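Local coordinates for protein endonuclease V (Streptomyces avermitilis, PDB 3GOC) that probably acts in DNA repair as a magnesium-dependent endonuclease, nicking DNA at the second phosphodiester bond 3' to a deoxyinosine, at residues A[139-144]-A[183-188]. Sequence-based numbering, arbitrary orientation.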
ATOM      1  N   ILE A 139      -3.836 -11.114  -7.897  1.00  4.82           N
ATOM      2  CA  ILE A 139      -3.866 -11.473  -6.487  1.00  5.16           C
ATOM      3  C   ILE A 139      -5.318 -11.684  -6.126  1.00  5.44           C
ATOM      4  O   ILE A 139      -6.225 -11.303  -6.871  1.00  5.15           O
ATOM      5  CB  ILE A 139      -3.305 -10.377  -5.539  1.00  6.59           C
ATOM      6  CG1 ILE A 139      -4.188  -9.131  -5.575  1.00  7.56           C
ATOM      7  CG2 ILE A 139      -1.866 -10.058  -5.909  1.00  7.92           C
ATOM      8  CD1 ILE A 139      -3.812  -8.103  -4.518  1.00  9.28           C
ATOM      9  N   GLY A 140      -5.533 -12.311  -4.983  1.00  4.84           N
ATOM     10  CA  GLY A 140      -6.883 -12.518  -4.511  1.00  6.24           C
ATOM     11  C   GLY A 140      -7.022 -11.888  -3.135  1.00  5.61           C
ATOM     12  O   GLY A 140      -6.086 -11.896  -2.336  1.00  4.73           O
ATOM     13  N   VAL A 141      -8.179 -11.294  -2.876  1.00  5.43           N
ATOM     14  CA  VAL A 141      -8.477 -10.721  -1.574  1.00  5.92           C
ATOM     15  C   VAL A 141      -9.876 -11.227  -1.276  1.00  5.13           C
ATOM     16  O   VAL A 141     -10.816 -10.961  -2.030  1.00  4.36           O
ATOM     17  CB  VAL A 141      -8.477  -9.179  -1.565  1.00  5.09           C
ATOM     18  CG1 VAL A 141      -8.827  -8.689  -0.160  1.00  7.01           C
ATOM     19  CG2 VAL A 141      -7.104  -8.645  -1.969  1.00  5.73           C
ATOM     20  N   ALA A 142     -10.007 -11.977  -0.188  1.00  3.33           N
ATOM     21  CA  ALA A 142     -11.289 -12.570   0.193  1.00  5.70           C
ATOM     22  C   ALA A 142     -11.813 -12.058   1.524  1.00  4.28           C
ATOM     23  O   ALA A 142     -11.041 -11.692   2.405  1.00  5.12           O
ATOM     24  CB  ALA A 142     -11.154 -14.084   0.236  1.00  5.42           C
ATOM     25  N   LYS A 143     -13.139 -12.052   1.657  1.00  4.75           N
ATOM     26  CA  LYS A 143     -13.821 -11.564   2.858  1.00  6.68           C
ATOM     27  C   LYS A 143     -13.842 -12.563   4.010  1.00  7.46           C
ATOM     28  O   LYS A 143     -13.979 -12.163   5.163  1.00  7.85           O
ATOM     29  CB  LYS A 143     -15.271 -11.178   2.531  1.00 10.64           C
ATOM     30  CG  LYS A 143     -15.434 -10.196   1.393  1.00 20.50           C
ATOM     31  CD  LYS A 143     -16.889 -10.126   0.960  1.00 24.54           C
ATOM     32  CE  LYS A 143     -17.074  -9.329  -0.318  1.00 31.82           C
ATOM     33  NZ  LYS A 143     -16.753  -7.900  -0.124  1.00 26.80           N
ATOM     34  N   ASN A 144     -13.727 -13.852   3.702  1.00  8.20           N
ATOM     35  CA  ASN A 144     -13.729 -14.883   4.738  1.00  7.96           C
ATOM     36  C   ASN A 144     -12.543 -15.812   4.502  1.00  7.40           C
ATOM     37  O   ASN A 144     -12.016 -15.880   3.395  1.00  7.75           O
ATOM     38  CB  ASN A 144     -15.056 -15.659   4.744  1.00  8.70           C
ATOM     39  CG  ASN A 144     -15.230 -16.549   3.535  1.00 14.87           C
ATOM     40  OD1 ASN A 144     -14.459 -17.484   3.314  1.00 17.79           O
ATOM     41  ND2 ASN A 144     -16.259 -16.273   2.749  1.00 23.06           N
ATOM     42  N   VAL A 183      -8.966  -9.183   6.224  1.00  5.38           N
ATOM     43  CA  VAL A 183      -9.363  -9.784   4.956  1.00  3.81           C
ATOM     44  C   VAL A 183      -8.287 -10.825   4.700  1.00  5.42           C
ATOM     45  O   VAL A 183      -7.292 -10.877   5.422  1.00  7.19           O
ATOM     46  CB  VAL A 183      -9.437  -8.761   3.792  1.00  4.38           C
ATOM     47  CG1 VAL A 183     -10.587  -7.797   4.046  1.00  9.29           C
ATOM     48  CG2 VAL A 183      -8.128  -8.010   3.638  1.00  3.57           C
ATOM     49  N   PHE A 184      -8.477 -11.653   3.683  1.00  4.23           N
ATOM     50  CA  PHE A 184      -7.541 -12.728   3.411  1.00  5.49           C
ATOM     51  C   PHE A 184      -6.933 -12.621   2.036  1.00  5.35           C
ATOM     52  O   PHE A 184      -7.588 -12.811   1.012  1.00  5.55           O
ATOM     53  CB  PHE A 184      -8.274 -14.040   3.660  1.00  5.26           C
ATOM     54  CG  PHE A 184      -8.913 -14.083   5.018  1.00  5.37           C
ATOM     55  CD1 PHE A 184     -10.206 -13.592   5.218  1.00  7.08           C
ATOM     56  CD2 PHE A 184      -8.162 -14.470   6.127  1.00  4.30           C
ATOM     57  CE1 PHE A 184     -10.735 -13.476   6.505  1.00  7.52           C
ATOM     58  CE2 PHE A 184      -8.674 -14.360   7.414  1.00  7.16           C
ATOM     59  CZ  PHE A 184      -9.966 -13.857   7.608  1.00  6.99           C
ATOM     60  N   VAL A 185      -5.645 -12.307   2.048  1.00  4.64           N
ATOM     61  CA  VAL A 185      -4.864 -12.074   0.847  1.00  5.32           C
ATOM     62  C   VAL A 185      -4.045 -13.270   0.387  1.00  6.06           C
ATOM     63  O   VAL A 185      -3.369 -13.909   1.184  1.00  5.52           O
ATOM     64  CB  VAL A 185      -3.897 -10.900   1.102  1.00  3.68           C
ATOM     65  CG1 VAL A 185      -3.091 -10.587  -0.143  1.00  7.10           C
ATOM     66  CG2 VAL A 185      -4.686  -9.685   1.562  1.00  4.43           C
ATOM     67  N   SER A 186      -4.104 -13.567  -0.904  1.00  4.94           N
ATOM     68  CA  SER A 186      -3.306 -14.655  -1.435  1.00  5.48           C
ATOM     69  C   SER A 186      -2.757 -14.255  -2.792  1.00  8.31           C
ATOM     70  O   SER A 186      -3.354 -13.451  -3.513  1.00  5.88           O
ATOM     71  CB  SER A 186      -4.130 -15.948  -1.530  1.00  5.50           C
ATOM     72  OG  SER A 186      -5.250 -15.799  -2.382  1.00  6.43           O
ATOM     73  N   VAL A 187      -1.592 -14.793  -3.128  1.00  7.17           N
ATOM     74  CA  VAL A 187      -0.994 -14.487  -4.411  1.00  6.50           C
ATOM     75  C   VAL A 187      -1.726 -15.250  -5.502  1.00  8.12           C
ATOM     76  O   VAL A 187      -2.234 -16.355  -5.288  1.00  5.79           O
ATOM     77  CB  VAL A 187       0.495 -14.878  -4.439  1.00  7.33           C
ATOM     78  CG1 VAL A 187       1.262 -14.059  -3.421  1.00  7.72           C
ATOM     79  CG2 VAL A 187       0.642 -16.351  -4.153  1.00 17.06           C
ATOM     80  N   GLY A 188      -1.813 -14.630  -6.669  1.00  6.70           N
ATOM     81  CA  GLY A 188      -2.449 -15.282  -7.787  1.00  6.66           C
ATOM     82  C   GLY A 188      -1.369 -15.710  -8.763  1.00  6.55           C
ATOM     83  O   GLY A 188      -1.119 -16.903  -8.962  1.00  8.35           O
TER
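Ala142 and Phe184 form an antiparallel hydrogen-bonded pair. Ala142 N donates to Phe184 O at 2.8 Å, and Phe184 N returns a bond to Ala142 O. Gly140 and Ser186 repeat the pattern two residues along. There Gly140 N reaches Ser186 O at 2.9 Å, and Ser186 N donates to Gly140 O at 3.0 Å. Between these pairs, Val141 and Val185 form a non-hydrogen-bonded pair. Val141 CG1 also lies 3.9 Å from Val183 CG2, the two side chains crossing obliquely.

The Phe184 ring extends past the end of strand 139-142. Phe184 CG lies anti to the carbonyl carbon (chi1 -53°), which carries the ring along the loop after the strand and puts Phe184 CD1 3.3 Å from Asn144 C. Lys143 O sits at the ring edge, near its plane, 3.7 Å from Phe184 CE1. Tyr150 meets the same ring edge-to-face. An alanine at Phe184 would probably open a gap beside the loop at Lys143 and Asn144 and leave Tyr150 without its ring partner.

The two strands are neighbours in the central mixed sheet of the RNase H-like fold of endonuclease V. Strand 110-114 flanks strand 138-142 on its other side, strand 168-174 flanks strand 183-189, and helix 193-202 packs on the face that carries Val141 and Val185. Ser186 OG is hydrogen-bonded to Gly117 N, Arg208 NH2 to Lys143 O, and Tyr116 OH to Asn144 O. Just beyond the strand end, the Lys143 side chain touches the magnesium ligand Asp114 and lies about 6 Å from a bound magnesium ion.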